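Local coordinates for possible sortase-like protein (PDB 5UUS) that is a sortase-family protein, probably a membrane-anchored cysteine transpeptidase that cleaves sorting signals and joins proteins at the bacterial surface, at residues D108-E113 with G188-T193; V123-S128 with E147-G152. All coordinates share one frame; numbering follows the deposited sequence.

Contact 1. Residues D108-E113 with G188-T193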
ATOM      1  N   ASP A 108       3.751 -10.350  -4.616  1.00 43.02           N
ATOM      2  CA  ASP A 108       2.428 -10.032  -5.159  1.00 40.14           C
ATOM      3  C   ASP A 108       2.289  -8.493  -5.318  1.00 46.29           C
ATOM      4  O   ASP A 108       2.691  -7.737  -4.423  1.00 46.25           O
ATOM      5  CB  ASP A 108       1.313 -10.563  -4.240  1.00 39.35           C
ATOM      6  CG  ASP A 108       1.074 -12.055  -4.391  1.00 47.89           C
ATOM      7  OD1 ASP A 108       1.629 -12.677  -5.326  1.00 47.01           O
ATOM      8  OD2 ASP A 108       0.290 -12.596  -3.582  1.00 45.23           O
ATOM      9  N   ALA A 109       1.715  -8.048  -6.443  1.00 40.14           N
ATOM     10  CA  ALA A 109       1.585  -6.615  -6.753  1.00 38.97           C
ATOM     11  C   ALA A 109       0.339  -5.999  -6.137  1.00 44.39           C
ATOM     12  O   ALA A 109      -0.734  -6.615  -6.113  1.00 46.39           O
ATOM     13  CB  ALA A 109       1.564  -6.393  -8.283  1.00 43.65           C
ATOM     14  N   ILE A 110       0.495  -4.788  -5.622  1.00 40.19           N
ATOM     15  CA  ILE A 110      -0.634  -3.948  -5.288  1.00 40.06           C
ATOM     16  C   ILE A 110      -0.480  -2.712  -6.197  1.00 41.67           C
ATOM     17  O   ILE A 110       0.503  -1.992  -6.088  1.00 39.69           O
ATOM     18  CB  ILE A 110      -0.651  -3.523  -3.819  1.00 40.50           C
ATOM     19  CG1 ILE A 110      -0.325  -4.718  -2.870  1.00 44.74           C
ATOM     20  CG2 ILE A 110      -1.965  -2.761  -3.493  1.00 37.20           C
ATOM     21  CD1 ILE A 110      -1.296  -5.794  -2.950  1.00 53.05           C
ATOM     22  N   VAL A 111      -1.433  -2.488  -7.096  1.00 43.02           N
ATOM     23  CA  VAL A 111      -1.345  -1.367  -8.021  1.00 40.94           C
ATOM     24  C   VAL A 111      -2.248  -0.237  -7.556  1.00 45.30           C
ATOM     25  O   VAL A 111      -3.415  -0.465  -7.236  1.00 43.89           O
ATOM     26  CB  VAL A 111      -1.708  -1.787  -9.453  1.00 41.58           C
ATOM     27  CG1 VAL A 111      -1.540  -0.596 -10.403  1.00 41.34           C
ATOM     28  CG2 VAL A 111      -0.819  -2.959  -9.902  1.00 42.48           C
ATOM     29  N   VAL A 112      -1.692   0.971  -7.489  1.00 40.68           N
ATOM     30  CA  VAL A 112      -2.423   2.138  -7.008  1.00 37.98           C
ATOM     31  C   VAL A 112      -2.405   3.235  -8.068  1.00 45.22           C
ATOM     32  O   VAL A 112      -1.362   3.658  -8.555  1.00 39.94           O
ATOM     33  CB  VAL A 112      -1.845   2.662  -5.683  1.00 40.11           C
ATOM     34  CG1 VAL A 112      -2.724   3.764  -5.101  1.00 36.14           C
ATOM     35  CG2 VAL A 112      -1.744   1.514  -4.677  1.00 38.50           C
ATOM     36  N   GLU A 113      -3.597   3.668  -8.427  1.00 47.46           N
ATOM     37  CA  GLU A 113      -3.777   4.706  -9.406  1.00 40.47           C
ATOM     38  C   GLU A 113      -4.241   5.989  -8.730  1.00 45.92           C
ATOM     39  O   GLU A 113      -5.178   5.961  -7.911  1.00 40.71           O
ATOM     40  CB  GLU A 113      -4.810   4.232 -10.422  1.00 44.20           C
ATOM     41  CG  GLU A 113      -5.128   5.163 -11.506  1.00 47.70           C
ATOM     42  CD  GLU A 113      -6.385   4.726 -12.259  1.00 51.07           C
ATOM     43  OE1 GLU A 113      -7.060   3.731 -11.847  1.00 48.94           O
ATOM     44  OE2 GLU A 113      -6.692   5.392 -13.259  1.00 52.60           O
ATOM     45  N   GLY A 188       9.602   3.756  -0.700  1.00 39.19           N
ATOM     46  CA  GLY A 188       8.182   3.924  -0.577  1.00 38.83           C
ATOM     47  C   GLY A 188       7.595   2.637  -0.004  1.00 36.95           C
ATOM     48  O   GLY A 188       7.817   1.531  -0.525  1.00 36.84           O
ATOM     49  N   ILE A 189       6.833   2.789   1.070  1.00 36.18           N
ATOM     50  CA  ILE A 189       6.090   1.677   1.623  1.00 36.02           C
ATOM     51  C   ILE A 189       4.595   1.900   1.468  1.00 36.73           C
ATOM     52  O   ILE A 189       4.124   3.030   1.582  1.00 38.85           O
ATOM     53  CB  ILE A 189       6.432   1.488   3.106  1.00 33.51           C
ATOM     54  CG1 ILE A 189       7.893   1.052   3.215  1.00 37.17           C
ATOM     55  CG2 ILE A 189       5.506   0.405   3.752  1.00 36.41           C
ATOM     56  CD1 ILE A 189       8.114  -0.397   2.831  1.00 39.75           C
ATOM     57  N   MET A 190       3.848   0.827   1.192  1.00 35.83           N
ATOM     58  CA  MET A 190       2.401   0.893   1.326  1.00 37.26           C
ATOM     59  C   MET A 190       1.964  -0.066   2.457  1.00 44.11           C
ATOM     60  O   MET A 190       2.420  -1.217   2.533  1.00 41.38           O
ATOM     61  CB  MET A 190       1.693   0.535   0.018  1.00 37.90           C
ATOM     62  CG  MET A 190       0.153   0.518   0.154  1.00 43.93           C
ATOM     63  SD  MET A 190      -0.694   0.119  -1.390  1.00 40.07           S
ATOM     64  CE  MET A 190      -2.416   0.160  -0.839  1.00 35.86           C
ATOM     65  N   THR A 191       1.095   0.422   3.330  1.00 35.83           N
ATOM     66  CA  THR A 191       0.615  -0.388   4.448  1.00 40.31           C
ATOM     67  C   THR A 191      -0.900  -0.560   4.370  1.00 42.37           C
ATOM     68  O   THR A 191      -1.623   0.413   4.178  1.00 38.60           O
ATOM     69  CB  THR A 191       1.006   0.250   5.805  1.00 37.92           C
ATOM     70  OG1 THR A 191       2.440   0.369   5.872  1.00 36.69           O
ATOM     71  CG2 THR A 191       0.464  -0.577   6.993  1.00 36.22           C
ATOM     72  N   MET A 192      -1.370  -1.796   4.522  1.00 40.24           N
ATOM     73  CA  MET A 192      -2.794  -2.084   4.658  1.00 36.71           C
ATOM     74  C   MET A 192      -3.095  -2.644   6.048  1.00 37.01           C
ATOM     75  O   MET A 192      -2.409  -3.566   6.493  1.00 36.00           O
ATOM     76  CB  MET A 192      -3.244  -3.070   3.570  1.00 37.71           C
ATOM     77  CG  MET A 192      -3.088  -2.502   2.149  1.00 37.94           C
ATOM     78  SD  MET A 192      -3.297  -3.699   0.822  1.00 43.66           S
ATOM     79  CE  MET A 192      -1.753  -4.596   0.965  1.00 48.61           C
ATOM     80  N   THR A 193      -4.097  -2.077   6.724  1.00 39.10           N
ATOM     81  CA  THR A 193      -4.504  -2.534   8.056  1.00 40.66           C
ATOM     82  C   THR A 193      -5.973  -2.984   8.037  1.00 42.22           C
ATOM     83  O   THR A 193      -6.814  -2.381   7.356  1.00 38.32           O
ATOM     84  CB  THR A 193      -4.313  -1.419   9.123  1.00 43.57           C
ATOM     85  OG1 THR A 193      -5.393  -0.477   9.048  1.00 36.74           O
ATOM     86  CG2 THR A 193      -2.941  -0.670   8.926  1.00 34.50           C
TER
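With its side chain fully extended, CG anti to the backbone N (chi1 177°) and the chain straight out to CE, Met190 drives its thioether straight across to Ile110 and Val112. Met192 starts differently, CG anti to its carbonyl carbon, and a bend at chi3 (-74°) turns its methyl toward Ile110. Met190 SD lies against two neighbouring methyls of the facing strand, 3.7 Å from Val112 CG2 and 3.8 Å from Ile110 CG2, and its CE stays close to the same pair. The side chains of Ile110 and Met190 cross at about a right angle. Ile110 and Met192 instead meet tip to tip, with Met192 CE 4.1 Å from Ile110 CG1 and equally near CD1. No hydrogen bond joins the segments; the contact is wholly apolar and buried.

The strand axes approach to 10.2 Å at an angle of 100°, so this is orthogonal packing of two parts of a curled sheet, the interior of the sortase beta-barrel. Strand 109-113 pairs through its backbone with strands 40-45 and 117-123, while 188-193 runs between 83-88 and 204-216, whose Phe85, Val87 and Val207 touch the two methionines.

Contact 2. Residues V123-S128 with E147-G152; sequences VMPVDS and ERITHG. With EDO (1,2-ethanediol), chain G.
The loop that leaves strand 117-123 meets the C-terminal part of helix 143-151 here, at the margin of the sortase barrel, and Ile149 is the residue that makes the join. Its two branches divide the work. CG1 lies anti to the carbonyl carbon (chi1 -71°) and faces Met124, whose CE lies 4.1 Å from Ile149 CG1; CG2, on the other branch, rests against the proline ring, 4.0 Å from both CD and CG of Pro125. Met124 gets its methyl there by a bend at chi3 (66°). Both loop side chains lie at a slant to the isoleucine, and with no hydrogen bond between the segments the grip is purely apolar. All three residues are buried. Met210 of strand 204-216 touches both Met124 and Ile149, while Phe141 also packs on Ile149.

On the neighbouring helix position, Arg148 turns to other partners. Its NE donates to O2 of a 1,2-ethanediol, probably from the crystallisation liquor, at 3.1 Å and an N-H...O angle of 157°, with the oxygen at the edge of the guanidinium and in its plane. Salt bridges to Glu187 and Asp153 hold the NH2 and NH1 ends, so the two carboxylates anchor the guanidinium, and in this crystal the diol takes the NE-H. O2 of the ethanediol also lies 3.8 Å from Gly152 CA, beside the end of the segment. Within the helical segment, His151 N bonds to Glu147 O at 2.8 Å.

Helix 130-137 adds to the same cluster through Arg133 and Glu136, which touch Pro125. The arrangement is a small hydrophobic seam of loop against helix, tying the connection that carries helices 130-137 and 143-151 between strands 117-123 and 160-163 to the sortase beta-barrel, away from the predicted active-site residues.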
ATOM      1  N   VAL A 123       4.355  -6.904  -2.178  1.00 40.16           N
ATOM      2  CA  VAL A 123       4.345  -7.419  -0.819  1.00 36.10           C
ATOM      3  C   VAL A 123       5.750  -7.858  -0.405  1.00 38.00           C
ATOM      4  O   VAL A 123       6.455  -8.580  -1.142  1.00 37.69           O
ATOM      5  CB  VAL A 123       3.338  -8.586  -0.683  1.00 40.81           C
ATOM      6  CG1 VAL A 123       3.417  -9.198   0.709  1.00 39.72           C
ATOM      7  CG2 VAL A 123       1.911  -8.090  -0.978  1.00 39.07           C
ATOM      8  N   MET A 124       6.180  -7.389   0.758  1.00 35.49           N
ATOM      9  CA  MET A 124       7.527  -7.695   1.238  1.00 39.35           C
ATOM     10  C   MET A 124       7.633  -9.121   1.787  1.00 40.29           C
ATOM     11  O   MET A 124       6.620  -9.738   2.077  1.00 38.25           O
ATOM     12  CB  MET A 124       7.922  -6.674   2.308  1.00 36.51           C
ATOM     13  CG  MET A 124       8.259  -5.262   1.650  1.00 39.18           C
ATOM     14  SD  MET A 124       8.479  -4.035   2.941  1.00 46.31           S
ATOM     15  CE  MET A 124       9.955  -4.629   3.774  1.00 50.63           C
ATOM     16  N   PRO A 125       8.854  -9.644   1.953  1.00 39.20           N
ATOM     17  CA  PRO A 125       8.957 -11.008   2.522  1.00 43.60           C
ATOM     18  C   PRO A 125       8.239 -11.197   3.873  1.00 43.57           C
ATOM     19  O   PRO A 125       8.334 -10.356   4.774  1.00 41.72           O
ATOM     20  CB  PRO A 125      10.471 -11.202   2.676  1.00 44.74           C
ATOM     21  CG  PRO A 125      11.060 -10.319   1.605  1.00 40.51           C
ATOM     22  CD  PRO A 125      10.163  -9.103   1.554  1.00 34.40           C
ATOM     23  N   VAL A 126       7.527 -12.319   3.999  1.00 40.99           N
ATOM     24  CA  VAL A 126       6.744 -12.642   5.180  1.00 39.72           C
ATOM     25  C   VAL A 126       7.450 -13.708   6.057  1.00 43.47           C
ATOM     26  O   VAL A 126       7.754 -14.793   5.585  1.00 44.69           O
ATOM     27  CB  VAL A 126       5.343 -13.144   4.758  1.00 38.80           C
ATOM     28  CG1 VAL A 126       4.513 -13.521   5.976  1.00 44.55           C
ATOM     29  CG2 VAL A 126       4.629 -12.081   3.902  1.00 41.53           C
ATOM     30  N   ASP A 127       7.739 -13.354   7.310  1.00 44.25           N
ATOM     31  CA  ASP A 127       8.243 -14.262   8.344  1.00 52.67           C
ATOM     32  C   ASP A 127       9.681 -14.758   8.114  1.00 61.21           C
ATOM     33  O   ASP A 127      10.354 -15.168   9.059  1.00 69.77           O
ATOM     34  CB  ASP A 127       7.314 -15.487   8.515  1.00 49.67           C
ATOM     35  CG  ASP A 127       5.943 -15.127   9.061  1.00 53.01           C
ATOM     36  OD1 ASP A 127       5.785 -14.026   9.627  1.00 53.82           O
ATOM     37  OD2 ASP A 127       5.023 -15.961   8.931  1.00 52.45           O
ATOM     38  N   SER A 128      10.161 -14.733   6.879  1.00 62.52           N
ATOM     39  CA  SER A 128      11.508 -15.229   6.607  1.00 61.49           C
ATOM     40  C   SER A 128      12.583 -14.244   7.083  1.00 57.47           C
ATOM     41  O   SER A 128      12.292 -13.093   7.366  1.00 54.76           O
ATOM     42  CB  SER A 128      11.670 -15.521   5.117  1.00 59.47           C
ATOM     43  OG  SER A 128      11.187 -14.440   4.357  1.00 60.01           O
ATOM     44  N   GLU A 147      18.926  -5.836  -0.318  1.00 46.43           N
ATOM     45  CA  GLU A 147      19.909  -5.721   0.760  1.00 45.86           C
ATOM     46  C   GLU A 147      19.344  -4.947   1.919  1.00 48.55           C
ATOM     47  O   GLU A 147      19.513  -5.360   3.067  1.00 51.11           O
ATOM     48  CB  GLU A 147      21.199  -5.064   0.288  1.00 50.32           C
ATOM     49  CG  GLU A 147      21.999  -5.955  -0.635  1.00 70.70           C
ATOM     50  CD  GLU A 147      23.329  -5.339  -1.045  1.00 89.68           C
ATOM     51  OE1 GLU A 147      23.862  -4.501  -0.279  1.00 98.01           O
ATOM     52  OE2 GLU A 147      23.836  -5.694  -2.136  1.00 90.52           O
ATOM     53  N   ARG A 148      18.676  -3.833   1.628  1.00 41.06           N
ATOM     54  CA  ARG A 148      18.015  -3.053   2.680  1.00 45.68           C
ATOM     55  C   ARG A 148      16.950  -3.857   3.438  1.00 41.16           C
ATOM     56  O   ARG A 148      16.819  -3.743   4.650  1.00 40.96           O
ATOM     57  CB  ARG A 148      17.371  -1.802   2.088  1.00 39.17           C
ATOM     58  CG  ARG A 148      18.314  -0.914   1.320  1.00 45.68           C
ATOM     59  CD  ARG A 148      17.602   0.403   0.998  1.00 46.29           C
ATOM     60  NE  ARG A 148      17.553   1.247   2.190  1.00 44.60           N
ATOM     61  CZ  ARG A 148      16.943   2.428   2.270  1.00 48.14           C
ATOM     62  NH1 ARG A 148      17.009   3.116   3.393  1.00 48.42           N
ATOM     63  NH2 ARG A 148      16.264   2.918   1.239  1.00 45.69           N
ATOM     64  N   ILE A 149      16.191  -4.671   2.709  1.00 42.61           N
ATOM     65  CA  ILE A 149      15.181  -5.546   3.308  1.00 43.28           C
ATOM     66  C   ILE A 149      15.812  -6.621   4.181  1.00 49.67           C
ATOM     67  O   ILE A 149      15.259  -7.000   5.225  1.00 48.12           O
ATOM     68  CB  ILE A 149      14.304  -6.210   2.214  1.00 49.85           C
ATOM     69  CG1 ILE A 149      13.378  -5.151   1.567  1.00 41.37           C
ATOM     70  CG2 ILE A 149      13.518  -7.412   2.777  1.00 48.16           C
ATOM     71  CD1 ILE A 149      12.768  -5.587   0.231  1.00 35.02           C
ATOM     72  N   THR A 150      16.990  -7.095   3.784  1.00 46.83           N
ATOM     73  CA  THR A 150      17.604  -8.205   4.518  1.00 46.32           C
ATOM     74  C   THR A 150      18.496  -7.751   5.689  1.00 49.62           C
ATOM     75  O   THR A 150      18.426  -8.344   6.763  1.00 50.61           O
ATOM     76  CB  THR A 150      18.415  -9.105   3.578  1.00 48.28           C
ATOM     77  OG1 THR A 150      17.605  -9.459   2.453  1.00 52.33           O
ATOM     78  CG2 THR A 150      18.876 -10.406   4.313  1.00 42.44           C
ATOM     79  N   HIS A 151      19.289  -6.694   5.500  1.00 46.12           N
ATOM     80  CA  HIS A 151      20.325  -6.295   6.460  1.00 50.26           C
ATOM     81  C   HIS A 151      20.344  -4.818   6.782  1.00 52.16           C
ATOM     82  O   HIS A 151      21.209  -4.358   7.529  1.00 53.66           O
ATOM     83  CB  HIS A 151      21.711  -6.657   5.926  1.00 55.21           C
ATOM     84  CG  HIS A 151      21.884  -8.109   5.627  1.00 70.14           C
ATOM     85  ND1 HIS A 151      22.313  -8.568   4.402  1.00 74.68           N
ATOM     86  CD2 HIS A 151      21.699  -9.207   6.402  1.00 71.65           C
ATOM     87  CE1 HIS A 151      22.380  -9.889   4.430  1.00 77.19           C
ATOM     88  NE2 HIS A 151      22.012 -10.300   5.632  1.00 73.20           N
ATOM     89  N   GLY A 152      19.422  -4.067   6.189  1.00 46.96           N
ATOM     90  CA  GLY A 152      19.459  -2.621   6.285  1.00 50.37           C
ATOM     91  C   GLY A 152      18.295  -2.036   7.046  1.00 48.65           C
ATOM     92  O   GLY A 152      17.789  -2.631   8.008  1.00 44.84           O
TER
HETATM   93  C1  EDO G 505      21.243   2.477   4.958  1.00 77.08           C
HETATM   94  O1  EDO G 505      22.202   1.864   5.839  1.00 76.57           O
HETATM   95  C2  EDO G 505      20.696   1.469   3.938  1.00 68.13           C
HETATM   96  O2  EDO G 505      19.585   0.718   4.466  1.00 59.31           O

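In the fold
The two contacts have their centres 16 Å apart, contact 1 about 2 Å from the centre of the molecule (centre to centre) and contact 2 about 16 Å from it. Along the sequence the order is 108-113, 123-128, 147-152, 188-193, so both halves of contact 2 fall between the halves of contact 1. Strand 117-123 bridges them: it pairs with 109-114 and runs on into the loop of contact 2. They also touch directly, through a probable hydrogen bond from Val123 N to Asp108 O and through Ile189 CD1 packing on Met124 SD. Strand 188-193 thus serves both contacts, with Met190 and Met192 on its inner face and Ile189 on the other, against Met124, and leads on toward Cys195, the predicted nucleophile.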